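PDB 3RPZ: ADP/ATP-dependent NAD(P)H-hydrate dehydratase from Bacillus subtilis, which catalyses the dehydration of damaged NADH and NADPH hydrates back to the normal cofactors, using ADP or ATP as the energy source. Local coordinates for residues A[127-132]-A[146-151]; A[183-188]-A[195-200]; A[102-107]-A[132-137]; A[120-125]-A[138-143]. All coordinates share one frame; numbering follows the deposited sequence.

Contact 1: residues A[127-132]-A[146-151]; sequences PVILDA and PVILTP. With NPW (beta-6-hydroxy-1,4,5,6-tetrahydronicotinamide adenine dinucleotide phosphate), chain D.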
# COMPACT_ATOMS: atom_id res chain seq x y z
N PRO A 127 -24.40 -19.33 10.31
CA PRO A 127 -23.42 -20.19 9.63
C PRO A 127 -22.02 -19.91 10.19
O PRO A 127 -21.66 -18.75 10.49
CB PRO A 127 -23.48 -19.75 8.20
CG PRO A 127 -24.74 -18.99 8.06
CD PRO A 127 -25.07 -18.41 9.38
N VAL A 128 -21.24 -20.96 10.27
CA VAL A 128 -19.86 -20.91 10.78
C VAL A 128 -18.97 -21.66 9.81
O VAL A 128 -19.30 -22.80 9.42
CB VAL A 128 -19.77 -21.50 12.19
CG1 VAL A 128 -18.28 -21.64 12.64
CG2 VAL A 128 -20.56 -20.64 13.17
N ILE A 129 -17.86 -21.06 9.43
CA ILE A 129 -16.83 -21.69 8.62
C ILE A 129 -15.62 -22.00 9.47
O ILE A 129 -15.16 -21.15 10.25
CB ILE A 129 -16.33 -20.73 7.51
CG1 ILE A 129 -17.48 -20.26 6.62
CG2 ILE A 129 -15.19 -21.33 6.71
CD1 ILE A 129 -17.18 -18.86 5.98
N LEU A 130 -15.15 -23.23 9.39
CA LEU A 130 -13.93 -23.67 10.06
C LEU A 130 -12.91 -24.01 8.99
O LEU A 130 -13.18 -24.79 8.07
CB LEU A 130 -14.13 -24.88 10.96
CG LEU A 130 -15.26 -24.76 11.97
CD1 LEU A 130 -15.32 -26.04 12.84
CD2 LEU A 130 -15.19 -23.54 12.83
N ASP A 131 -11.72 -23.45 9.12
CA ASP A 131 -10.63 -23.63 8.19
C ASP A 131 -9.32 -23.80 8.94
O ASP A 131 -9.21 -23.36 10.08
CB ASP A 131 -10.52 -22.41 7.24
CG ASP A 131 -9.53 -22.57 6.13
OD1 ASP A 131 -9.30 -23.71 5.67
OD2 ASP A 131 -8.95 -21.53 5.75
N ALA A 132 -8.34 -24.37 8.27
CA ALA A 132 -6.93 -24.21 8.71
C ALA A 132 -6.72 -24.65 10.16
O ALA A 132 -6.98 -25.80 10.47
CB ALA A 132 -6.46 -22.76 8.41
N PRO A 146 -25.58 -23.80 9.39
CA PRO A 146 -24.64 -24.77 8.84
C PRO A 146 -23.23 -24.57 9.40
O PRO A 146 -22.86 -23.44 9.77
CB PRO A 146 -24.65 -24.48 7.33
CG PRO A 146 -25.29 -23.11 7.23
CD PRO A 146 -26.15 -22.91 8.35
N VAL A 147 -22.48 -25.66 9.44
CA VAL A 147 -21.07 -25.65 9.74
C VAL A 147 -20.37 -26.02 8.44
O VAL A 147 -20.71 -27.07 7.85
CB VAL A 147 -20.72 -26.60 10.86
CG1 VAL A 147 -19.21 -26.71 11.06
CG2 VAL A 147 -21.46 -26.19 12.17
N ILE A 148 -19.43 -25.21 8.00
CA ILE A 148 -18.77 -25.38 6.71
C ILE A 148 -17.29 -25.56 6.95
O ILE A 148 -16.61 -24.65 7.44
CB ILE A 148 -19.03 -24.15 5.80
CG1 ILE A 148 -20.54 -23.96 5.54
CG2 ILE A 148 -18.20 -24.21 4.47
CD1 ILE A 148 -20.91 -22.46 5.39
N LEU A 149 -16.77 -26.77 6.67
CA LEU A 149 -15.37 -27.09 6.81
C LEU A 149 -14.69 -26.95 5.48
O LEU A 149 -15.21 -27.43 4.48
CB LEU A 149 -15.23 -28.54 7.31
CG LEU A 149 -16.09 -28.93 8.53
CD1 LEU A 149 -15.74 -30.37 8.93
CD2 LEU A 149 -15.87 -27.97 9.72
N THR A 150 -13.50 -26.35 5.44
CA THR A 150 -12.81 -26.11 4.18
C THR A 150 -11.40 -26.72 4.08
O THR A 150 -10.43 -26.03 3.83
CB THR A 150 -12.79 -24.61 3.83
OG1 THR A 150 -11.96 -23.90 4.79
CG2 THR A 150 -14.18 -23.98 3.82
N PRO A 151 -11.28 -28.03 4.31
CA PRO A 151 -9.99 -28.67 4.24
C PRO A 151 -9.41 -28.81 2.83
O PRO A 151 -10.10 -29.19 1.89
CB PRO A 151 -10.26 -30.05 4.80
CG PRO A 151 -11.67 -30.34 4.36
CD PRO A 151 -12.35 -29.00 4.54
P NPW D . 2.60 -32.49 0.54
O1 NPW D . 3.52 -32.44 1.73
O2 NPW D . 2.70 -31.39 -0.46
O3 NPW D . 2.56 -33.87 -0.16
PA NPW D . -0.40 -27.71 6.26
PB NPW D . -0.88 -25.02 5.26
C1A NPW D . -0.87 -31.54 2.06
C1B NPW D . -1.65 -20.84 7.30
N1C NPW D . -1.23 -20.07 6.16
N1D NPW D . -2.99 -32.73 -2.44
C2A NPW D . 0.63 -31.33 1.87
O2A NPW D . 1.10 -32.44 1.14
C2B NPW D . -2.98 -21.58 7.13
O2B NPW D . -4.09 -20.72 7.22
C2C NPW D . -0.87 -18.82 6.21
C2D NPW D . -2.20 -33.45 -1.64
C3A NPW D . 1.13 -31.29 3.31
O3A NPW D . 1.28 -32.60 3.89
C3B NPW D . -2.85 -22.56 8.32
O3B NPW D . -3.25 -21.85 9.50
C3C NPW D . -0.35 -17.99 5.35
N3D NPW D . -1.66 -33.09 -0.46
C4B NPW D . -1.34 -22.84 8.35
O4B NPW D . -0.67 -21.84 7.52
C4C NPW D . -0.03 -18.58 3.98
C4D NPW D . -2.04 -31.86 -0.11
O4D NPW D . -1.18 -30.81 3.24
C4E NPW D . -0.02 -30.57 4.00
C5A NPW D . -2.85 -31.00 -0.89
C5B NPW D . -0.98 -24.23 7.81
O5B NPW D . -1.65 -24.47 6.57
C5C NPW D . 0.11 -20.08 4.10
C5E NPW D . 0.19 -29.06 4.05
O5E NPW D . -0.78 -28.51 4.94
C6C NPW D . -1.12 -20.72 4.81
O6C NPW D . -2.34 -20.54 4.09
C6D NPW D . -3.37 -31.46 -2.14
N6D NPW D . -4.15 -30.79 -2.97
N7A NPW D . -3.04 -29.75 -0.32
C7C NPW D . -0.15 -16.59 5.60
N7C NPW D . 0.35 -15.83 4.63
O7C NPW D . -0.40 -16.11 6.74
C8A NPW D . -2.31 -29.84 0.86
N9A NPW D . -1.73 -31.14 0.95
OA1 NPW D . 0.80 -28.24 6.92
OA2 NPW D . -1.69 -27.73 6.92
OA3 NPW D . 0.02 -26.24 5.75
OB1 NPW D . -1.94 -25.40 4.33
OB2 NPW D . 0.14 -24.02 4.80
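D131 swings its CG opposite the main-chain nitrogen (chi1 -173°), while T150 tucks OG1 between its own N and carbonyl carbon (chi1 67°), and the two side chains meet at about a right angle. D131 OD1 lies 2.8 Å from T150 OG1, a hydrogen bond that is weak at best, and the hydroxyl proton has another acceptor within reach. The same rotation of T150 turns its CG2 methyl toward I129, 4.0 Å from I129 CG2, so threonine serves a polar and an apolar neighbour at once. Behind this end two parallel strands run in register. V128 N donates to P146 O, I148 N to V128 O at 2.8 Å, L130 N to I148 O, and T150 N to L130 O at 3.1 Å. Branched V128, I129, V147 and I148 suit such extended chains; the two leucines lie side by side, L130 CD1 3.7 Å from L149 CD2. At the strand starts the prolines also run alongside each other, P127 CB 3.9 Å from P146 CG. Each lacks an N-H, yet P146 still offers its carbonyl to the ladder. D131 OD2 is hydrogen-bonded to the hydroxyl of T222, and K189 reaches T150 O. This apolar parallel strand pair thus gives way, at the C-terminal ends of its strands, to a buried carboxylate about 4 Å from the bound magnesium ion, positioned by T222 and close to K189.

Contact 2: residues A[183-188]-A[195-200]; sequences QTVIVL and IAFPDG
V185 lays its CG2 methyl obliquely against the ring of F197, 3.7 Å from F197 CD1, and the two side chains run side by side in the same direction. With CG1 anti to the backbone N (chi1 -177°), V185 brings both methyls to this ring, and CG2 also meets P198 CD at 3.9 Å. P198 is wedged against the entry to strand 185-188, its CD 3.5 Å from T184 O; a rigid ring with no N-H to satisfy fits there well. Q183, the positive-phi residue of the Schellman motif that ends helix 171-182, folds its bent chain over the proline. Its NE2 donates to P198 O at 2.9 Å and also to A180 O, tying the helix end to the opposite segment. Deeper in, I186 and A196 form a hydrogen-bonded pair: I186 N to A196 O at 2.8 Å, A196 N to I186 O at 2.9 Å. Small A196 packs against A179 of that helix, whereas V187 and I195 face helix 235-256. A type I turn from F197 to G200 follows, where positive phi suits glycine. This is a beta hairpin in which strand 185-188, the last of the parallel strands, turns back into antiparallel strand 194-196, as in the sheet of a ribokinase-like fold.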
# COMPACT_ATOMS: atom_id res chain seq x y z
N GLN A 183 -22.26 -34.31 9.65
CA GLN A 183 -23.35 -33.37 9.41
C GLN A 183 -22.83 -31.93 9.30
O GLN A 183 -23.38 -31.01 9.89
CB GLN A 183 -24.49 -33.56 10.42
CG GLN A 183 -25.30 -34.82 10.12
CD GLN A 183 -26.03 -34.70 8.77
OE1 GLN A 183 -26.93 -33.85 8.68
NE2 GLN A 183 -25.60 -35.46 7.75
N THR A 184 -21.79 -31.80 8.50
CA THR A 184 -21.25 -30.50 8.13
C THR A 184 -21.13 -30.43 6.62
O THR A 184 -21.08 -31.45 5.91
CB THR A 184 -19.84 -30.29 8.70
OG1 THR A 184 -18.94 -31.24 8.14
CG2 THR A 184 -19.80 -30.43 10.17
N VAL A 185 -21.08 -29.21 6.09
CA VAL A 185 -20.65 -29.00 4.71
C VAL A 185 -19.15 -29.31 4.68
O VAL A 185 -18.42 -28.91 5.61
CB VAL A 185 -20.92 -27.57 4.23
CG1 VAL A 185 -20.51 -27.39 2.74
CG2 VAL A 185 -22.41 -27.22 4.44
N ILE A 186 -18.66 -29.94 3.61
CA ILE A 186 -17.21 -30.10 3.41
C ILE A 186 -16.87 -29.59 2.04
O ILE A 186 -17.38 -30.12 1.04
CB ILE A 186 -16.71 -31.55 3.59
CG1 ILE A 186 -17.01 -32.03 5.00
CG2 ILE A 186 -15.17 -31.61 3.35
CD1 ILE A 186 -16.55 -33.42 5.31
N VAL A 187 -16.01 -28.57 1.98
CA VAL A 187 -15.41 -28.04 0.78
C VAL A 187 -14.03 -28.66 0.74
O VAL A 187 -13.12 -28.21 1.41
CB VAL A 187 -15.33 -26.51 0.77
CG1 VAL A 187 -14.67 -26.02 -0.50
CG2 VAL A 187 -16.71 -25.90 0.96
N LEU A 188 -13.90 -29.77 0.01
CA LEU A 188 -12.64 -30.50 -0.10
C LEU A 188 -11.88 -29.92 -1.28
O LEU A 188 -12.21 -30.18 -2.47
CB LEU A 188 -12.86 -32.00 -0.27
CG LEU A 188 -11.60 -32.81 -0.55
CD1 LEU A 188 -10.63 -32.71 0.65
CD2 LEU A 188 -11.92 -34.29 -0.84
N ILE A 195 -17.79 -29.87 -3.26
CA ILE A 195 -18.63 -29.22 -2.26
C ILE A 195 -19.70 -30.22 -1.87
O ILE A 195 -20.64 -30.47 -2.64
CB ILE A 195 -19.25 -27.91 -2.77
CG1 ILE A 195 -18.21 -26.95 -3.34
CG2 ILE A 195 -20.04 -27.22 -1.60
CD1 ILE A 195 -17.90 -27.12 -4.84
N ALA A 196 -19.55 -30.84 -0.70
CA ALA A 196 -20.43 -31.87 -0.20
C ALA A 196 -21.27 -31.36 0.95
O ALA A 196 -20.73 -30.85 1.92
CB ALA A 196 -19.65 -33.09 0.21
N PHE A 197 -22.59 -31.48 0.83
CA PHE A 197 -23.55 -31.01 1.82
C PHE A 197 -24.03 -32.20 2.66
O PHE A 197 -24.11 -33.32 2.15
CB PHE A 197 -24.71 -30.29 1.13
CG PHE A 197 -24.31 -29.01 0.48
CD1 PHE A 197 -24.13 -27.88 1.22
CD2 PHE A 197 -24.00 -28.97 -0.85
CE1 PHE A 197 -23.68 -26.71 0.63
CE2 PHE A 197 -23.55 -27.81 -1.43
CZ PHE A 197 -23.41 -26.68 -0.72
N PRO A 198 -24.37 -31.93 3.92
CA PRO A 198 -24.70 -33.04 4.81
C PRO A 198 -26.04 -33.65 4.50
O PRO A 198 -26.37 -34.73 5.02
CB PRO A 198 -24.64 -32.41 6.18
CG PRO A 198 -24.82 -30.92 5.96
CD PRO A 198 -24.22 -30.64 4.62
N ASP A 199 -26.87 -33.01 3.64
CA ASP A 199 -28.10 -33.58 3.17
C ASP A 199 -27.95 -34.46 1.93
O ASP A 199 -28.95 -35.01 1.42
CB ASP A 199 -29.15 -32.48 2.89
CG ASP A 199 -28.75 -31.54 1.75
OD1 ASP A 199 -27.81 -31.79 0.99
OD2 ASP A 199 -29.47 -30.53 1.62
N GLY A 200 -26.72 -34.70 1.51
CA GLY A 200 -26.39 -35.52 0.38
C GLY A 200 -26.15 -34.86 -0.96
O GLY A 200 -25.64 -35.48 -1.91

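Contact 3: residues A[102-107]-A[132-137]; sequences IAIGPG and AGALAK. With NPW (beta-6-hydroxy-1,4,5,6-tetrahydronicotinamide adenine dinucleotide phosphate), chain D.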
# COMPACT_ATOMS: atom_id res chain seq x y z
N ILE A 102 -19.76 -16.32 10.76
CA ILE A 102 -18.47 -16.31 11.47
C ILE A 102 -17.52 -17.26 10.74
O ILE A 102 -17.94 -18.38 10.40
CB ILE A 102 -18.63 -16.76 12.93
CG1 ILE A 102 -19.63 -15.86 13.64
CG2 ILE A 102 -17.26 -16.82 13.64
CD1 ILE A 102 -19.98 -16.32 15.07
N ALA A 103 -16.27 -16.88 10.56
CA ALA A 103 -15.22 -17.78 10.13
C ALA A 103 -14.11 -17.79 11.14
O ALA A 103 -13.75 -16.76 11.68
CB ALA A 103 -14.67 -17.37 8.76
N ILE A 104 -13.53 -18.98 11.35
CA ILE A 104 -12.41 -19.14 12.27
C ILE A 104 -11.35 -20.05 11.65
O ILE A 104 -11.68 -21.03 10.99
CB ILE A 104 -12.85 -19.69 13.66
CG1 ILE A 104 -11.67 -19.82 14.63
CG2 ILE A 104 -13.58 -20.92 13.57
CD1 ILE A 104 -11.98 -19.84 16.18
N GLY A 105 -10.07 -19.69 11.79
CA GLY A 105 -8.98 -20.61 11.54
C GLY A 105 -7.78 -20.15 10.74
O GLY A 105 -6.70 -20.64 11.00
N PRO A 106 -7.99 -19.34 9.67
CA PRO A 106 -6.82 -18.99 8.86
C PRO A 106 -5.70 -18.36 9.66
O PRO A 106 -5.95 -17.42 10.39
CB PRO A 106 -7.39 -18.10 7.77
CG PRO A 106 -8.85 -18.49 7.66
CD PRO A 106 -9.23 -18.81 9.09
N GLY A 107 -4.50 -18.89 9.56
CA GLY A 107 -3.36 -18.38 10.34
C GLY A 107 -3.42 -18.53 11.82
O GLY A 107 -2.69 -17.88 12.54
N ALA A 132 -8.34 -24.37 8.27
CA ALA A 132 -6.93 -24.21 8.71
C ALA A 132 -6.72 -24.65 10.16
O ALA A 132 -6.98 -25.80 10.47
CB ALA A 132 -6.46 -22.76 8.41
N GLY A 133 -6.24 -23.77 11.03
CA GLY A 133 -5.96 -24.15 12.41
C GLY A 133 -7.15 -24.53 13.23
O GLY A 133 -6.98 -25.09 14.30
N ALA A 134 -8.37 -24.22 12.76
CA ALA A 134 -9.61 -24.65 13.41
C ALA A 134 -10.09 -26.01 12.97
O ALA A 134 -11.11 -26.50 13.51
CB ALA A 134 -10.73 -23.64 13.21
N LEU A 135 -9.43 -26.65 11.99
CA LEU A 135 -9.78 -27.99 11.58
C LEU A 135 -9.04 -29.04 12.41
O LEU A 135 -7.82 -29.03 12.51
CB LEU A 135 -9.51 -28.16 10.10
CG LEU A 135 -10.42 -27.36 9.18
CD1 LEU A 135 -9.97 -27.45 7.69
CD2 LEU A 135 -11.93 -27.73 9.28
N ALA A 136 -9.81 -29.95 13.01
CA ALA A 136 -9.30 -31.02 13.85
C ALA A 136 -10.23 -32.21 13.71
O ALA A 136 -11.32 -32.12 13.19
CB ALA A 136 -9.27 -30.54 15.34
N LYS A 137 -9.78 -33.35 14.25
CA LYS A 137 -10.63 -34.55 14.35
C LYS A 137 -11.57 -34.32 15.49
O LYS A 137 -11.15 -34.24 16.64
CB LYS A 137 -9.76 -35.80 14.54
CG LYS A 137 -10.57 -37.10 14.61
CD LYS A 137 -9.67 -38.35 14.68
CE LYS A 137 -8.83 -38.51 13.40
NZ LYS A 137 -8.07 -39.82 13.22
P NPW D . 2.60 -32.49 0.54
O1 NPW D . 3.52 -32.44 1.73
O2 NPW D . 2.70 -31.39 -0.46
O3 NPW D . 2.56 -33.87 -0.16
PA NPW D . -0.40 -27.71 6.26
PB NPW D . -0.88 -25.02 5.26
C1A NPW D . -0.87 -31.54 2.06
C1B NPW D . -1.65 -20.84 7.30
N1C NPW D . -1.23 -20.07 6.16
N1D NPW D . -2.99 -32.73 -2.44
C2A NPW D . 0.63 -31.33 1.87
O2A NPW D . 1.10 -32.44 1.14
C2B NPW D . -2.98 -21.58 7.13
O2B NPW D . -4.09 -20.72 7.22
C2C NPW D . -0.87 -18.82 6.21
C2D NPW D . -2.20 -33.45 -1.64
C3A NPW D . 1.13 -31.29 3.31
O3A NPW D . 1.28 -32.60 3.89
C3B NPW D . -2.85 -22.56 8.32
O3B NPW D . -3.25 -21.85 9.50
C3C NPW D . -0.35 -17.99 5.35
N3D NPW D . -1.66 -33.09 -0.46
C4B NPW D . -1.34 -22.84 8.35
O4B NPW D . -0.67 -21.84 7.52
C4C NPW D . -0.03 -18.58 3.98
C4D NPW D . -2.04 -31.86 -0.11
O4D NPW D . -1.18 -30.81 3.24
C4E NPW D . -0.02 -30.57 4.00
C5A NPW D . -2.85 -31.00 -0.89
C5B NPW D . -0.98 -24.23 7.81
O5B NPW D . -1.65 -24.47 6.57
C5C NPW D . 0.11 -20.08 4.10
C5E NPW D . 0.19 -29.06 4.05
O5E NPW D . -0.78 -28.51 4.94
C6C NPW D . -1.12 -20.72 4.81
O6C NPW D . -2.34 -20.54 4.09
C6D NPW D . -3.37 -31.46 -2.14
N6D NPW D . -4.15 -30.79 -2.97
N7A NPW D . -3.04 -29.75 -0.32
C7C NPW D . -0.15 -16.59 5.60
N7C NPW D . 0.35 -15.83 4.63
O7C NPW D . -0.40 -16.11 6.74
C8A NPW D . -2.31 -29.84 0.86
N9A NPW D . -1.73 -31.14 0.95
OA1 NPW D . 0.80 -28.24 6.92
OA2 NPW D . -1.69 -27.73 6.92
OA3 NPW D . 0.02 -26.24 5.75
OB1 NPW D . -1.94 -25.40 4.33
OB2 NPW D . 0.14 -24.02 4.80
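G105, leaving strand 101-104 with a positive phi, turns its carbonyl to the start of the 133-134 3-10 segment, where G133 N donates to G105 O at 3.2 Å. The donor stands above the carbonyl plane and not on a lone pair, and the N-H is also not aimed straight at the oxygen (144°). Glycine suits the backbone angles of G105, and its CA lies close against A134, whose CB packs 3.6 Å from I104 O. The branched I104 holds CG1 anti to its backbone N (chi1 -178°), which places CG2 4.0 Å from A134 CB and closes the apolar side of the junction. A132, also at an unusual positive phi, points its single methyl at the other segment, with CB 3.4 Å from G105 O and 3.8 Å from P106 CA. That methyl simultaneously lies 3.3 Å from O2B of the bound hydrate, NPW. G107 N donates to NPW O2B at 3.0 Å and, weakly, to NPW O3B, so here a main-chain N-H reaches the ribose hydroxyls, while D219 and H152 also bond the ligand. Positive phi at G107 again favours glycine. Two loops thereby form one wall of the substrate pocket, which H26, K27 and K60 of the second subunit help to complete. Strand 101-104 runs between strands 32-36 and 128-130. Helix 112-121 packs on I104 through A117 and on A134 through V118, and its Q115 takes the carbonyl of A134. P106 faces helix 217-231 at D219 and T222.

Contact 4: residues A[120-125]-A[138-143]; sequences HVLTAD and RTYPKR
L122 and R143 carry this contact, their side chains crossing at about a right angle. R143 bends at chi3 (-56°), which brings its guanidinium edge-on to the main chain of segment 120-125. R143 NE donates to L122 O at 2.8 Å, nearly straight at 163°, with the oxygen in the guanidinium plane and the donor on a carbonyl lone pair. R143 NH1 makes weaker bonds to the same oxygen and to A124 O, the latter 2.8 Å away but poorly aligned, and is also bonded to C126 O. Arginine suits the place because one flat group can serve several carbonyls of the turn from V121 to A124, and the positive charge would be favoured by the oxygens gathered there. Meanwhile L122 CD2 sits over one face of that guanidinium, offset toward its rim, 3.8 Å from R143 NE. The other methyl reaches along segment 138-143: L122 CD1 touches P141 CD at 3.9 Å, the edge of the Y140 ring at CD2 4.2 Å away, and one face of the R138 guanidinium, with R138 NH2 at 4.1 Å. A branched leucine thus meets two arginine planes, one with each methyl. The rotation of the R138 guanidinium is fixed by its side-on grip of T139 O with NE and NH2, and its NH1 forms a salt bridge with D119. The contact packs the tail of helix 112-121 and the loop 138-143 over the sheet, where L122 meets V128 and V147, Y140 meets L130 and L149, R143 rests on V128, and V121 and A124 touch I102 of strand 101-104.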
# COMPACT_ATOMS: atom_id res chain seq x y z
N HIS A 120 -17.34 -22.27 21.46
CA HIS A 120 -18.14 -21.11 21.79
C HIS A 120 -18.85 -20.49 20.59
O HIS A 120 -20.01 -20.13 20.70
CB HIS A 120 -17.29 -20.07 22.55
CG HIS A 120 -16.96 -20.51 23.93
ND1 HIS A 120 -17.93 -20.72 24.88
CD2 HIS A 120 -15.77 -20.71 24.54
CE1 HIS A 120 -17.36 -21.09 26.01
NE2 HIS A 120 -16.05 -21.13 25.83
N VAL A 121 -18.16 -20.36 19.49
CA VAL A 121 -18.78 -19.77 18.27
C VAL A 121 -19.94 -20.62 17.78
O VAL A 121 -20.96 -20.09 17.37
CB VAL A 121 -17.75 -19.62 17.24
CG1 VAL A 121 -18.36 -19.50 15.80
CG2 VAL A 121 -16.81 -18.40 17.65
N LEU A 122 -19.86 -21.93 17.96
CA LEU A 122 -20.95 -22.79 17.50
C LEU A 122 -22.25 -22.63 18.29
O LEU A 122 -23.29 -23.08 17.86
CB LEU A 122 -20.51 -24.24 17.49
CG LEU A 122 -19.43 -24.65 16.50
CD1 LEU A 122 -18.84 -26.03 16.63
CD2 LEU A 122 -19.99 -24.49 15.06
N THR A 123 -22.22 -21.98 19.45
CA THR A 123 -23.44 -21.73 20.16
C THR A 123 -24.18 -20.52 19.57
O THR A 123 -25.35 -20.33 19.88
CB THR A 123 -23.22 -21.56 21.69
OG1 THR A 123 -22.61 -20.30 21.94
CG2 THR A 123 -22.39 -22.70 22.23
N ALA A 124 -23.54 -19.74 18.69
CA ALA A 124 -24.21 -18.65 17.94
C ALA A 124 -25.21 -19.25 16.96
O ALA A 124 -25.11 -20.41 16.61
CB ALA A 124 -23.18 -17.79 17.20
N ASP A 125 -26.20 -18.47 16.56
CA ASP A 125 -27.17 -18.90 15.56
C ASP A 125 -26.81 -18.21 14.26
O ASP A 125 -27.39 -17.18 13.87
CB ASP A 125 -28.62 -18.54 15.95
CG ASP A 125 -29.12 -19.28 17.19
OD1 ASP A 125 -30.03 -18.73 17.81
OD2 ASP A 125 -28.65 -20.38 17.55
N ARG A 138 -12.86 -34.22 15.19
CA ARG A 138 -13.86 -33.89 16.20
C ARG A 138 -15.26 -34.16 15.66
O ARG A 138 -15.41 -34.51 14.51
CB ARG A 138 -13.73 -32.44 16.66
CG ARG A 138 -14.00 -31.41 15.58
CD ARG A 138 -14.22 -30.03 16.09
NE ARG A 138 -15.43 -29.97 16.91
CZ ARG A 138 -15.67 -29.08 17.85
NH1 ARG A 138 -14.77 -28.16 18.19
NH2 ARG A 138 -16.83 -29.15 18.47
N THR A 139 -16.25 -34.01 16.52
CA THR A 139 -17.65 -34.01 16.09
C THR A 139 -18.26 -32.65 16.40
O THR A 139 -17.61 -31.77 16.98
CB THR A 139 -18.43 -35.14 16.77
OG1 THR A 139 -18.40 -34.94 18.17
CG2 THR A 139 -17.80 -36.51 16.42
N TYR A 140 -19.49 -32.44 15.92
CA TYR A 140 -20.13 -31.15 15.91
C TYR A 140 -21.49 -31.23 16.54
O TYR A 140 -22.20 -32.20 16.34
CB TYR A 140 -20.20 -30.61 14.47
CG TYR A 140 -18.81 -30.48 13.88
CD1 TYR A 140 -18.22 -31.56 13.22
CD2 TYR A 140 -18.06 -29.33 14.07
CE1 TYR A 140 -16.95 -31.44 12.74
CE2 TYR A 140 -16.79 -29.22 13.58
CZ TYR A 140 -16.24 -30.26 12.91
OH TYR A 140 -14.93 -30.13 12.44
N PRO A 141 -21.87 -30.23 17.32
CA PRO A 141 -23.16 -30.28 18.01
C PRO A 141 -24.32 -29.99 17.07
O PRO A 141 -24.17 -29.23 16.10
CB PRO A 141 -23.03 -29.13 19.00
CG PRO A 141 -22.14 -28.16 18.35
CD PRO A 141 -21.14 -28.98 17.59
N LYS A 142 -25.51 -30.53 17.37
CA LYS A 142 -26.67 -30.17 16.60
C LYS A 142 -26.93 -28.68 16.84
O LYS A 142 -26.85 -28.21 17.98
CB LYS A 142 -27.89 -31.01 17.02
CG LYS A 142 -29.27 -30.47 16.54
CD LYS A 142 -29.43 -30.34 15.05
CE LYS A 142 -30.67 -29.46 14.70
NZ LYS A 142 -30.64 -28.95 13.28
N ARG A 143 -27.15 -27.94 15.75
CA ARG A 143 -27.42 -26.50 15.80
C ARG A 143 -28.19 -26.16 14.53
O ARG A 143 -28.19 -26.95 13.57
CB ARG A 143 -26.08 -25.72 15.94
CG ARG A 143 -25.20 -25.91 14.74
CD ARG A 143 -23.80 -25.34 14.88
NE ARG A 143 -23.70 -23.92 15.22
CZ ARG A 143 -23.56 -22.93 14.33
NH1 ARG A 143 -23.43 -21.67 14.76
NH2 ARG A 143 -23.58 -23.14 13.01

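From the N terminus, segments 102-107, 120-125 and 127-132 all begin before the first of them meets its partner. Contact 3 closes with 132-137, contact 4 with 138-143 and contact 1 with 146-151, so all three cross one another. Contacts 1 and 3 share A132 and both touch NPW. Contact 3 spans helix 112-121, whereas contact 1 closes over an irregular loop between neighbouring parallel strands, and contact 4 fastens that loop to the helix end. Contact 2 follows in series as a short hairpin. Strand 185-188 pairs with 147-149, joining contact 2 to contact 1, and T184 touches Y140 of contact 4.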